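Local structure of 6-pyruvoyl tetrahydropterin synthase (Plasmodium vivax, 2A0S) at residues Gln19-Leu24 with Gly66-Phe71; Tyr52-Arg57 with Val164-Ser169; Lys83-His88 with Asp123-Pro128. The protein belongs to the 6-pyruvoyl tetrahydropterin synthase family and forms a hexamer of alpha-beta subunits, with biopterin and zinc bound in this model. All coordinates share one frame; numbering follows the deposited sequence.

Contact 1 (Gln19-Leu24 with Gly66-Phe71); sequences QIAELL and GYVIDF. With BIO (biopterin), chain D.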
loop_
_atom_site.group_PDB
_atom_site.type_symbol
_atom_site.label_atom_id
_atom_site.label_comp_id
_atom_site.label_asym_id
_atom_site.label_seq_id
_atom_site.Cartn_x
_atom_site.Cartn_y
_atom_site.Cartn_z
ATOM N N GLN A 19 -24.704 11.849 16.927
ATOM C CA GLN A 19 -24.075 10.712 16.254
ATOM C C GLN A 19 -22.566 10.691 16.494
ATOM O O GLN A 19 -21.871 11.673 16.223
ATOM C CB GLN A 19 -24.371 10.747 14.749
ATOM C CG GLN A 19 -25.857 10.667 14.383
ATOM C CD GLN A 19 -26.433 9.261 14.490
ATOM O OE1 GLN A 19 -25.713 8.267 14.380
ATOM N NE2 GLN A 19 -27.742 9.176 14.697
ATOM N N ILE A 20 -22.070 9.566 17.008
ATOM C CA ILE A 20 -20.644 9.394 17.290
ATOM C C ILE A 20 -19.888 8.976 16.026
ATOM O O ILE A 20 -20.305 8.057 15.317
ATOM C CB ILE A 20 -20.399 8.362 18.427
ATOM C CG1 ILE A 20 -21.182 8.753 19.686
ATOM C CG2 ILE A 20 -18.903 8.239 18.741
ATOM C CD1 ILE A 20 -21.364 7.623 20.691
ATOM N N ALA A 21 -18.782 9.665 15.752
ATOM C CA ALA A 21 -17.930 9.348 14.610
ATOM C C ALA A 21 -16.457 9.314 15.005
ATOM O O ALA A 21 -16.006 10.108 15.832
ATOM C CB ALA A 21 -18.156 10.343 13.483
ATOM N N GLU A 22 -15.719 8.381 14.409
ATOM C CA GLU A 22 -14.284 8.259 14.640
ATOM C C GLU A 22 -13.502 8.773 13.435
ATOM O O GLU A 22 -13.731 8.337 12.308
ATOM C CB GLU A 22 -13.905 6.808 14.947
ATOM C CG GLU A 22 -12.454 6.621 15.374
ATOM C CD GLU A 22 -12.105 5.175 15.665
ATOM O OE1 GLU A 22 -12.348 4.309 14.796
ATOM O OE2 GLU A 22 -11.577 4.907 16.764
ATOM N N LEU A 23 -12.585 9.701 13.688
ATOM C CA LEU A 23 -11.778 10.308 12.632
ATOM C C LEU A 23 -10.345 9.795 12.644
ATOM O O LEU A 23 -9.718 9.703 13.701
ATOM C CB LEU A 23 -11.793 11.835 12.758
ATOM C CG LEU A 23 -12.817 12.639 11.946
ATOM C CD1 LEU A 23 -14.235 12.092 12.061
ATOM C CD2 LEU A 23 -12.774 14.099 12.362
ATOM N N LEU A 24 -9.836 9.462 11.461
ATOM C CA LEU A 24 -8.466 8.988 11.306
ATOM C C LEU A 24 -7.700 9.840 10.302
ATOM O O LEU A 24 -8.160 10.068 9.179
ATOM C CB LEU A 24 -8.439 7.507 10.890
ATOM C CG LEU A 24 -7.123 6.871 10.409
ATOM C CD1 LEU A 24 -6.038 6.873 11.489
ATOM C CD2 LEU A 24 -7.364 5.458 9.904
ATOM N N GLY A 66 -20.998 19.838 10.415
ATOM C CA GLY A 66 -20.781 18.600 9.667
ATOM C C GLY A 66 -19.517 17.849 10.047
ATOM O O GLY A 66 -19.348 16.684 9.676
ATOM N N TYR A 67 -18.629 18.515 10.780
ATOM C CA TYR A 67 -17.381 17.910 11.230
ATOM C C TYR A 67 -17.448 17.514 12.699
ATOM O O TYR A 67 -18.151 18.149 13.489
ATOM C CB TYR A 67 -16.205 18.880 11.059
ATOM C CG TYR A 67 -15.925 19.373 9.654
ATOM C CD1 TYR A 67 -16.321 18.644 8.531
ATOM C CD2 TYR A 67 -15.223 20.561 9.452
ATOM C CE1 TYR A 67 -16.047 19.103 7.245
ATOM C CE2 TYR A 67 -14.940 21.024 8.173
ATOM C CZ TYR A 67 -15.353 20.291 7.077
ATOM O OH TYR A 67 -15.071 20.748 5.812
ATOM N N VAL A 68 -16.715 16.465 13.060
ATOM C CA VAL A 68 -16.367 16.229 14.457
ATOM C C VAL A 68 -15.309 17.280 14.792
ATOM O O VAL A 68 -15.426 18.014 15.776
ATOM C CB VAL A 68 -15.804 14.803 14.691
ATOM C CG1 VAL A 68 -15.361 14.624 16.142
ATOM C CG2 VAL A 68 -16.835 13.746 14.319
ATOM N N ILE A 69 -14.290 17.341 13.935
ATOM C CA ILE A 69 -13.226 18.343 13.975
ATOM C C ILE A 69 -12.585 18.395 12.580
ATOM O O ILE A 69 -12.447 17.364 11.920
ATOM C CB ILE A 69 -12.179 18.045 15.100
ATOM C CG1 ILE A 69 -11.130 19.165 15.195
ATOM C CG2 ILE A 69 -11.537 16.663 14.917
ATOM C CD1 ILE A 69 -10.324 19.167 16.491
ATOM N N ASP A 70 -12.219 19.596 12.132
ATOM C CA ASP A 70 -11.653 19.800 10.795
ATOM C C ASP A 70 -10.337 19.038 10.609
ATOM O O ASP A 70 -9.419 19.165 11.424
ATOM C CB ASP A 70 -11.445 21.298 10.534
ATOM C CG ASP A 70 -11.380 21.641 9.051
ATOM O OD1 ASP A 70 -10.652 20.963 8.293
ATOM O OD2 ASP A 70 -12.053 22.611 8.644
ATOM N N PHE A 71 -10.263 18.247 9.537
ATOM C CA PHE A 71 -9.064 17.460 9.209
ATOM C C PHE A 71 -7.816 18.324 9.040
ATOM O O PHE A 71 -6.720 17.919 9.435
ATOM C CB PHE A 71 -9.276 16.625 7.936
ATOM C CG PHE A 71 -9.976 15.309 8.168
ATOM C CD1 PHE A 71 -11.097 14.968 7.419
ATOM C CD2 PHE A 71 -9.508 14.403 9.118
ATOM C CE1 PHE A 71 -11.754 13.754 7.621
ATOM C CE2 PHE A 71 -10.156 13.186 9.326
ATOM C CZ PHE A 71 -11.281 12.861 8.575
HETATM N N1 BIO D . -12.882 17.633 7.976
HETATM N N2 BIO D . -13.695 16.260 9.651
HETATM C C2 BIO D . -13.657 16.607 8.369
HETATM N N3 BIO D . -14.424 15.900 7.424
HETATM C C4 BIO D . -14.371 16.276 6.074
HETATM O O4 BIO D . -15.039 15.666 5.240
HETATM C C4A BIO D . -13.555 17.345 5.703
HETATM C C8A BIO D . -12.814 18.010 6.685
HETATM N N8 BIO D . -12.027 19.042 6.339
HETATM C C7 BIO D . -11.947 19.436 5.078
HETATM C C6 BIO D . -12.674 18.780 4.082
HETATM N N5 BIO D . -13.471 17.748 4.419
HETATM C C9 BIO D . -12.576 19.251 2.613
HETATM O O9 BIO D . -13.725 18.803 1.878
HETATM C C10 BIO D . -11.298 18.757 1.906
HETATM O O10 BIO D . -11.000 17.407 2.277
HETATM C C11 BIO D . -10.104 19.677 2.183
#
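Ile69 O accepts a hydrogen bond from N2 of biopterin, 2.8 Å long with 162° at the hydrogen, while the methyl Leu23 CD2 packs against the same oxygen at 3.3 Å. Two residues on, Phe71 N donates to N1 of the same biopterin over 3.1 Å, again nearly straight at 165°. The backbone of the loop thus reads neighbouring nitrogens on the pterin edge, accepting from one and donating to the other. The rings of Tyr67 and Phe71 lie on opposite faces of the pterin: N1 stands over the middle of the Tyr67 ring, whereas N2 lies over Phe71 displaced toward the rim.

The start of strand 20-40 backs this loop with the apolar side chains of Ala21 and Leu23. Val68 holds CG1 anti to its own nitrogen (chi1 176°), which leaves CG2 to press on Ala21 CB at 3.7 Å and on Leu23 CD1 at 3.8 Å. Leu23 touches three residues of 66-71. Besides meeting Val68, its CG rests 3.7 Å from Phe71 CZ, oblique to the ring, and its CD2 touches Ile69 CG2 at 3.8 Å. Leu24 adds its carbonyl oxygen near Phe71 CE2. Just ahead of helix 71-85, Asp70 fills the N-cap position, fixing the start of the helix from which Phe71 N reaches the ligand.

The second subunit supplies Thr134, Glu135 and Glu168 as further hydrogen-bonding partners of this biopterin, and one of its strands pairs antiparallel with Glu22 to Leu24. The chemistry implies a pterin pocket at a subunit boundary, consistent with recognition of the ring edge by the main chain; Tyr67 and Phe71 sandwich the pterin and limit its tilt, and Leu23 CD2, beside both Ile69 O and the pterin amine, probably helps shield that bond from water.

Contact 2 (Tyr52-Arg57 with Val164-Ser169); sequences YNVSLR and VTVSES. With BIO (biopterin), chain B.
The Tyr52 ring meets Glu168 CG obliquely, 3.9 Å from Tyr52 CE2, with the ring of Phe32 almost parallel to it and that of His50 edge-to-face. In the plane of the tyrosine, at its edge, a water accepts from Tyr52 OH over 2.6 Å and donates to Glu168 OE2. Tyr52 and Glu168 run side by side in the same direction, the phenol ring and the carboxylate turned 45° from each other. The other oxygen, Glu168 OE1, receives a 2.6 Å hydrogen bond from O10 of biopterin, and the side chain is about 3 Å from a bound zinc ion. The extended glutamate (chi2 178°) carries its carboxylate out to both.

At the far end the Arg57 guanidinium also has a water in its plane, held between NH2 and Thr165 OG1, a hydroxyl that bonds Thr175 as well.

Between these ends the strands pair antiparallel. Asn53 and Ser167 form one hydrogen-bonded pair, Ser167 N reaching Asn53 O at 2.9 Å; Ser55 and Thr165 form the other, with Thr165 N to Ser55 O nearly straight at 172°. On that face Ser55 OG packs 3.2 Å from Thr165 CB. The opposite face is apolar: Leu56 CD1 meets Val164 CG1 at 3.7 Å, and the Val54 and Val166 methyls lie alongside one another.

This apolar face turns to the helices. Leu56 packs on Leu74 and Val78 and Val54 on Cys82, all of helix 71-85, while Val164 lies against Leu142 and Leu145 of helix 134-149. Strands 20-40 and 172-179 flank the pair on either side in the antiparallel sheet.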
loop_
_atom_site.group_PDB
_atom_site.type_symbol
_atom_site.label_atom_id
_atom_site.label_comp_id
_atom_site.label_asym_id
_atom_site.label_seq_id
_atom_site.Cartn_x
_atom_site.Cartn_y
_atom_site.Cartn_z
ATOM N N TYR A 52 10.019 7.065 11.112
ATOM C CA TYR A 52 8.867 6.965 12.003
ATOM C C TYR A 52 7.645 7.601 11.357
ATOM O O TYR A 52 7.766 8.580 10.622
ATOM C CB TYR A 52 9.144 7.654 13.335
ATOM C CG TYR A 52 10.155 6.966 14.228
ATOM C CD1 TYR A 52 11.513 7.272 14.141
ATOM C CD2 TYR A 52 9.750 6.034 15.183
ATOM C CE1 TYR A 52 12.446 6.653 14.972
ATOM C CE2 TYR A 52 10.671 5.407 16.016
ATOM C CZ TYR A 52 12.018 5.722 15.905
ATOM O OH TYR A 52 12.933 5.104 16.728
ATOM N N ASN A 53 6.472 7.047 11.642
ATOM C CA ASN A 53 5.224 7.570 11.097
ATOM C C ASN A 53 4.134 7.631 12.162
ATOM O O ASN A 53 3.985 6.703 12.961
ATOM C CB ASN A 53 4.773 6.727 9.902
ATOM C CG ASN A 53 4.178 7.564 8.788
ATOM O OD1 ASN A 53 4.729 7.630 7.688
ATOM N ND2 ASN A 53 3.056 8.215 9.065
ATOM N N VAL A 54 3.383 8.731 12.170
ATOM C CA VAL A 54 2.350 8.968 13.178
ATOM C C VAL A 54 0.967 9.073 12.540
ATOM O O VAL A 54 0.773 9.821 11.582
ATOM C CB VAL A 54 2.631 10.259 14.000
ATOM C CG1 VAL A 54 1.586 10.448 15.100
ATOM C CG2 VAL A 54 4.020 10.221 14.606
ATOM N N SER A 55 0.013 8.309 13.073
ATOM C CA SER A 55 -1.393 8.477 12.719
ATOM C C SER A 55 -2.211 8.828 13.957
ATOM O O SER A 55 -1.934 8.340 15.056
ATOM C CB SER A 55 -1.951 7.229 12.032
ATOM O OG SER A 55 -1.913 6.106 12.889
ATOM N N LEU A 56 -3.212 9.684 13.772
ATOM C CA LEU A 56 -4.045 10.154 14.872
ATOM C C LEU A 56 -5.500 9.717 14.707
ATOM O O LEU A 56 -6.086 9.864 13.631
ATOM C CB LEU A 56 -3.936 11.680 14.999
ATOM C CG LEU A 56 -4.729 12.445 16.065
ATOM C CD1 LEU A 56 -4.351 12.033 17.485
ATOM C CD2 LEU A 56 -4.548 13.944 15.879
ATOM N N ARG A 57 -6.063 9.165 15.781
ATOM C CA ARG A 57 -7.470 8.765 15.832
ATOM C C ARG A 57 -8.216 9.506 16.938
ATOM O O ARG A 57 -7.722 9.619 18.063
ATOM C CB ARG A 57 -7.609 7.257 16.046
ATOM C CG ARG A 57 -7.693 6.440 14.773
ATOM C CD ARG A 57 -7.866 4.959 15.089
ATOM N NE ARG A 57 -7.832 4.122 13.890
ATOM C CZ ARG A 57 -6.723 3.642 13.329
ATOM N NH1 ARG A 57 -6.808 2.889 12.241
ATOM N NH2 ARG A 57 -5.530 3.912 13.845
ATOM N N VAL A 164 -2.980 7.941 19.400
ATOM C CA VAL A 164 -1.891 8.020 18.421
ATOM C C VAL A 164 -1.258 6.653 18.165
ATOM O O VAL A 164 -1.056 5.865 19.092
ATOM C CB VAL A 164 -0.792 9.075 18.785
ATOM C CG1 VAL A 164 -1.415 10.421 19.134
ATOM C CG2 VAL A 164 0.106 8.587 19.909
ATOM N N THR A 165 -0.970 6.384 16.896
ATOM C CA THR A 165 -0.229 5.199 16.494
ATOM C C THR A 165 1.101 5.640 15.899
ATOM O O THR A 165 1.137 6.419 14.943
ATOM C CB THR A 165 -1.014 4.350 15.465
ATOM O OG1 THR A 165 -2.253 3.918 16.040
ATOM C CG2 THR A 165 -0.209 3.127 15.030
ATOM N N VAL A 166 2.190 5.154 16.486
ATOM C CA VAL A 166 3.531 5.425 15.987
ATOM C C VAL A 166 4.121 4.132 15.434
ATOM O O VAL A 166 4.089 3.094 16.096
ATOM C CB VAL A 166 4.449 6.024 17.091
ATOM C CG1 VAL A 166 5.884 6.183 16.594
ATOM C CG2 VAL A 166 3.908 7.366 17.565
ATOM N N SER A 167 4.633 4.197 14.209
ATOM C CA SER A 167 5.306 3.056 13.603
ATOM C C SER A 167 6.806 3.298 13.505
ATOM O O SER A 167 7.246 4.340 13.015
ATOM C CB SER A 167 4.722 2.742 12.222
ATOM O OG SER A 167 4.950 3.801 11.311
ATOM N N GLU A 168 7.579 2.334 13.998
ATOM C CA GLU A 168 9.031 2.332 13.861
ATOM C C GLU A 168 9.369 1.910 12.435
ATOM O O GLU A 168 10.311 2.418 11.825
ATOM C CB GLU A 168 9.644 1.351 14.863
ATOM C CG GLU A 168 11.090 1.646 15.243
ATOM C CD GLU A 168 11.642 0.676 16.278
ATOM O OE1 GLU A 168 11.215 -0.500 16.288
ATOM O OE2 GLU A 168 12.510 1.087 17.080
ATOM N N SER A 169 8.580 0.972 11.921
ATOM C CA SER A 169 8.676 0.499 10.548
ATOM C C SER A 169 7.261 0.137 10.085
ATOM O O SER A 169 6.358 0.025 10.918
ATOM C CB SER A 169 9.602 -0.720 10.469
ATOM O OG SER A 169 9.084 -1.810 11.215
HETATM N N1 BIO B . 9.987 -3.873 20.634
HETATM N N2 BIO B . 7.955 -3.489 21.671
HETATM C C2 BIO B . 9.018 -3.025 21.021
HETATM N N3 BIO B . 9.126 -1.652 20.736
HETATM C C4 BIO B . 10.252 -1.177 20.046
HETATM O O4 BIO B . 10.357 0.023 19.793
HETATM C C4A BIO B . 11.238 -2.086 19.659
HETATM C C8A BIO B . 11.076 -3.440 19.969
HETATM N N8 BIO B . 12.020 -4.323 19.603
HETATM C C7 BIO B . 13.102 -3.923 18.953
HETATM C C6 BIO B . 13.277 -2.575 18.629
HETATM N N5 BIO B . 12.340 -1.682 18.997
HETATM C C9 BIO B . 14.546 -2.119 17.875
HETATM O O9 BIO B . 14.762 -0.716 18.084
HETATM C C10 BIO B . 14.480 -2.401 16.360
HETATM O O10 BIO B . 13.172 -2.132 15.848
HETATM C C11 BIO B . 14.913 -3.835 16.030
HETATM O O HOH W 1 11.829 3.466 18.494
HETATM O O HOH W 2 -4.244 5.745 15.983
#

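Contact 3 (Lys83-His88 with Asp123-Pro128); sequences KQLDHH and DCVQIP. With BIO (biopterin), chain F.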
loop_
_atom_site.group_PDB
_atom_site.type_symbol
_atom_site.label_atom_id
_atom_site.label_comp_id
_atom_site.label_asym_id
_atom_site.label_seq_id
_atom_site.Cartn_x
_atom_site.Cartn_y
_atom_site.Cartn_z
ATOM N N LYS A 83 7.787 17.485 13.000
ATOM C CA LYS A 83 8.871 18.363 12.551
ATOM C C LYS A 83 9.917 18.616 13.639
ATOM O O LYS A 83 11.114 18.684 13.351
ATOM C CB LYS A 83 8.301 19.690 12.024
ATOM C CG LYS A 83 9.326 20.651 11.415
ATOM C CD LYS A 83 9.954 20.092 10.144
ATOM C CE LYS A 83 11.150 20.923 9.710
ATOM N NZ LYS A 83 11.876 20.295 8.572
ATOM N N GLN A 84 9.457 18.748 14.882
ATOM C CA GLN A 84 10.338 18.971 16.033
ATOM C C GLN A 84 11.283 17.792 16.274
ATOM O O GLN A 84 12.415 17.979 16.725
ATOM C CB GLN A 84 9.510 19.249 17.292
ATOM C CG GLN A 84 8.693 20.543 17.238
ATOM C CD GLN A 84 7.588 20.604 18.286
ATOM O OE1 GLN A 84 7.364 19.652 19.039
ATOM N NE2 GLN A 84 6.886 21.733 18.333
ATOM N N LEU A 85 10.809 16.585 15.969
ATOM C CA LEU A 85 11.598 15.364 16.129
ATOM C C LEU A 85 12.469 15.086 14.906
ATOM O O LEU A 85 13.613 14.651 15.041
ATOM C CB LEU A 85 10.684 14.162 16.402
ATOM C CG LEU A 85 9.745 14.212 17.612
ATOM C CD1 LEU A 85 8.654 13.162 17.494
ATOM C CD2 LEU A 85 10.509 14.039 18.910
ATOM N N ASP A 86 11.916 15.357 13.725
ATOM C CA ASP A 86 12.531 15.037 12.433
ATOM C C ASP A 86 13.993 15.459 12.301
ATOM O O ASP A 86 14.381 16.544 12.746
ATOM C CB ASP A 86 11.699 15.653 11.299
ATOM C CG ASP A 86 12.128 15.174 9.922
ATOM O OD1 ASP A 86 12.318 13.953 9.734
ATOM O OD2 ASP A 86 12.264 16.026 9.020
ATOM N N HIS A 87 14.790 14.583 11.685
ATOM C CA HIS A 87 16.210 14.826 11.397
ATOM C C HIS A 87 17.089 15.023 12.634
ATOM O O HIS A 87 17.966 15.890 12.654
ATOM C CB HIS A 87 16.385 15.974 10.393
ATOM C CG HIS A 87 16.532 15.516 8.976
ATOM N ND1 HIS A 87 15.538 14.840 8.302
ATOM C CD2 HIS A 87 17.563 15.636 8.105
ATOM C CE1 HIS A 87 15.949 14.563 7.078
ATOM N NE2 HIS A 87 17.174 15.036 6.933
ATOM N N HIS A 88 16.856 14.207 13.657
ATOM C CA HIS A 88 17.641 14.264 14.890
ATOM C C HIS A 88 17.927 12.873 15.448
ATOM O O HIS A 88 17.276 11.899 15.073
ATOM C CB HIS A 88 16.918 15.097 15.955
ATOM C CG HIS A 88 16.866 16.561 15.648
ATOM N ND1 HIS A 88 15.732 17.181 15.171
ATOM C CD2 HIS A 88 17.809 17.527 15.753
ATOM C CE1 HIS A 88 15.978 18.466 14.992
ATOM N NE2 HIS A 88 17.231 18.703 15.338
ATOM N N ASP A 123 22.168 18.259 16.946
ATOM C CA ASP A 123 21.796 17.034 16.237
ATOM C C ASP A 123 20.853 16.165 17.062
ATOM O O ASP A 123 20.238 15.238 16.534
ATOM C CB ASP A 123 23.042 16.223 15.874
ATOM C CG ASP A 123 23.776 16.784 14.676
ATOM O OD1 ASP A 123 24.057 18.002 14.650
ATOM O OD2 ASP A 123 24.080 15.999 13.758
ATOM N N CYS A 124 20.758 16.461 18.355
ATOM C CA CYS A 124 19.948 15.674 19.276
ATOM C C CYS A 124 18.659 16.393 19.642
ATOM O O CYS A 124 18.618 17.624 19.721
ATOM C CB CYS A 124 20.732 15.363 20.555
ATOM S SG CYS A 124 22.259 14.435 20.305
ATOM N N VAL A 125 17.608 15.610 19.860
ATOM C CA VAL A 125 16.383 16.122 20.451
ATOM C C VAL A 125 16.175 15.443 21.809
ATOM O O VAL A 125 16.025 14.220 21.893
ATOM C CB VAL A 125 15.154 15.996 19.491
ATOM C CG1 VAL A 125 14.884 14.540 19.092
ATOM C CG2 VAL A 125 13.916 16.646 20.102
ATOM N N GLN A 126 16.216 16.248 22.868
ATOM C CA GLN A 126 16.053 15.748 24.229
ATOM C C GLN A 126 14.581 15.552 24.564
ATOM O O GLN A 126 13.818 16.513 24.669
ATOM C CB GLN A 126 16.720 16.681 25.245
ATOM C CG GLN A 126 18.219 16.471 25.386
ATOM C CD GLN A 126 18.787 17.132 26.626
ATOM O OE1 GLN A 126 18.802 18.359 26.741
ATOM N NE2 GLN A 126 19.269 16.319 27.561
ATOM N N ILE A 127 14.198 14.291 24.725
ATOM C CA ILE A 127 12.811 13.917 24.965
ATOM C C ILE A 127 12.680 13.325 26.370
ATOM O O ILE A 127 13.466 12.450 26.745
ATOM C CB ILE A 127 12.319 12.929 23.874
ATOM C CG1 ILE A 127 12.416 13.590 22.495
ATOM C CG2 ILE A 127 10.887 12.469 24.132
ATOM C CD1 ILE A 127 12.609 12.618 21.369
ATOM N N PRO A 128 11.703 13.823 27.161
ATOM C CA PRO A 128 11.457 13.350 28.528
ATOM C C PRO A 128 10.945 11.903 28.603
ATOM O O PRO A 128 9.815 11.662 29.039
ATOM C CB PRO A 128 10.404 14.336 29.056
ATOM C CG PRO A 128 9.719 14.844 27.841
ATOM C CD PRO A 128 10.781 14.913 26.788
HETATM N N1 BIO F . 18.394 13.985 -2.961
HETATM N N2 BIO F . 19.253 13.158 -4.940
HETATM C C2 BIO F . 19.012 13.004 -3.644
HETATM N N3 BIO F . 19.410 11.826 -2.992
HETATM C C4 BIO F . 19.153 11.679 -1.623
HETATM O O4 BIO F . 19.496 10.654 -1.036
HETATM C C4A BIO F . 18.508 12.714 -0.947
HETATM C C8A BIO F . 18.137 13.866 -1.647
HETATM N N8 BIO F . 17.511 14.864 -1.003
HETATM C C7 BIO F . 17.243 14.771 0.289
HETATM C C6 BIO F . 17.614 13.627 1.001
HETATM N N5 BIO F . 18.236 12.622 0.365
HETATM C C9 BIO F . 17.307 13.492 2.502
HETATM O O9 BIO F . 15.908 13.710 2.745
HETATM C C10 BIO F . 18.177 14.450 3.334
HETATM O O10 BIO F . 18.572 13.789 4.540
HETATM C C11 BIO F . 17.472 15.783 3.635
#
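Here the end of helix 71-85 and the turn beyond it, leading into strand 89-92, lie against strand 124-127, the parallel partner of 89-92; His88 and Leu85 carry the helix side, Val125 the strand side. Leu85 CD2 touches Ile127 CD1 at 3.5 Å, the two side chains crossing at about a right angle. Val125 comes in between, its CG1 3.8 Å from His88 CB and its CG2 3.9 Å from Gln84 O. With chi1 near 59°, CG1 of this valine is wedged between its own backbone nitrogen and carbonyl carbon, and CG2 is left to reach the helix end.

His88 comes up to the start of the strand through its CA, 3.2 Å from Asp123 O. Its imidazole follows: CD2 is 3.4 Å from that carbonyl oxygen, which lies at the ring edge close to the ring plane. Across the ring, ND1 gives a weak hydrogen bond to Leu85 O, 3.3 Å and bent to 146°. The ring is therefore set edgewise between the last part of the helix and the carbonyl of Asp123.

Next to it, the His87 side chain runs off at roughly a right angle to that of His88, in a left-handed backbone conformation (phi 62°). His87 NE2 donates to O10 of biopterin over 3.0 Å, and the ring stacks on His48 of the third subunit. Asp86 OD1 lies in the plane of the His87 ring at its edge, and receives a hydrogen bond from Asn33 N. Asp123 OD2 is also occupied, by Tyr117 OH and Leu47 N of the third subunit.

Apolar packing and the edge-on imidazole of His88 thus seat the turn on the strand, and His87, clear of the strand, is presented to the biopterin side chain at a subunit interface.

Overall arrangement
From the N terminus, residues 19-24 open strand 20-40, and the chain runs out along it and back along strand 48-61, which carries residues 52-57, before the loop 66-71 closes contact 1. Helix 71-85 then leads to contact 3, where residues 123-128 close a loop holding the three-stranded sheet 99-120. After two more helices, 164-169 returns to close contact 2. Contacts 1 and 2 cross along the chain and touch through Leu24 and Arg57; contact 3 lies wholly within the span of contact 2. Contact 2 joins strands 48-61 and 161-167 in the middle of the main sheet, while contacts 1 and 3 lie at the two ends of helix 71-85, their centres about 31 Å apart.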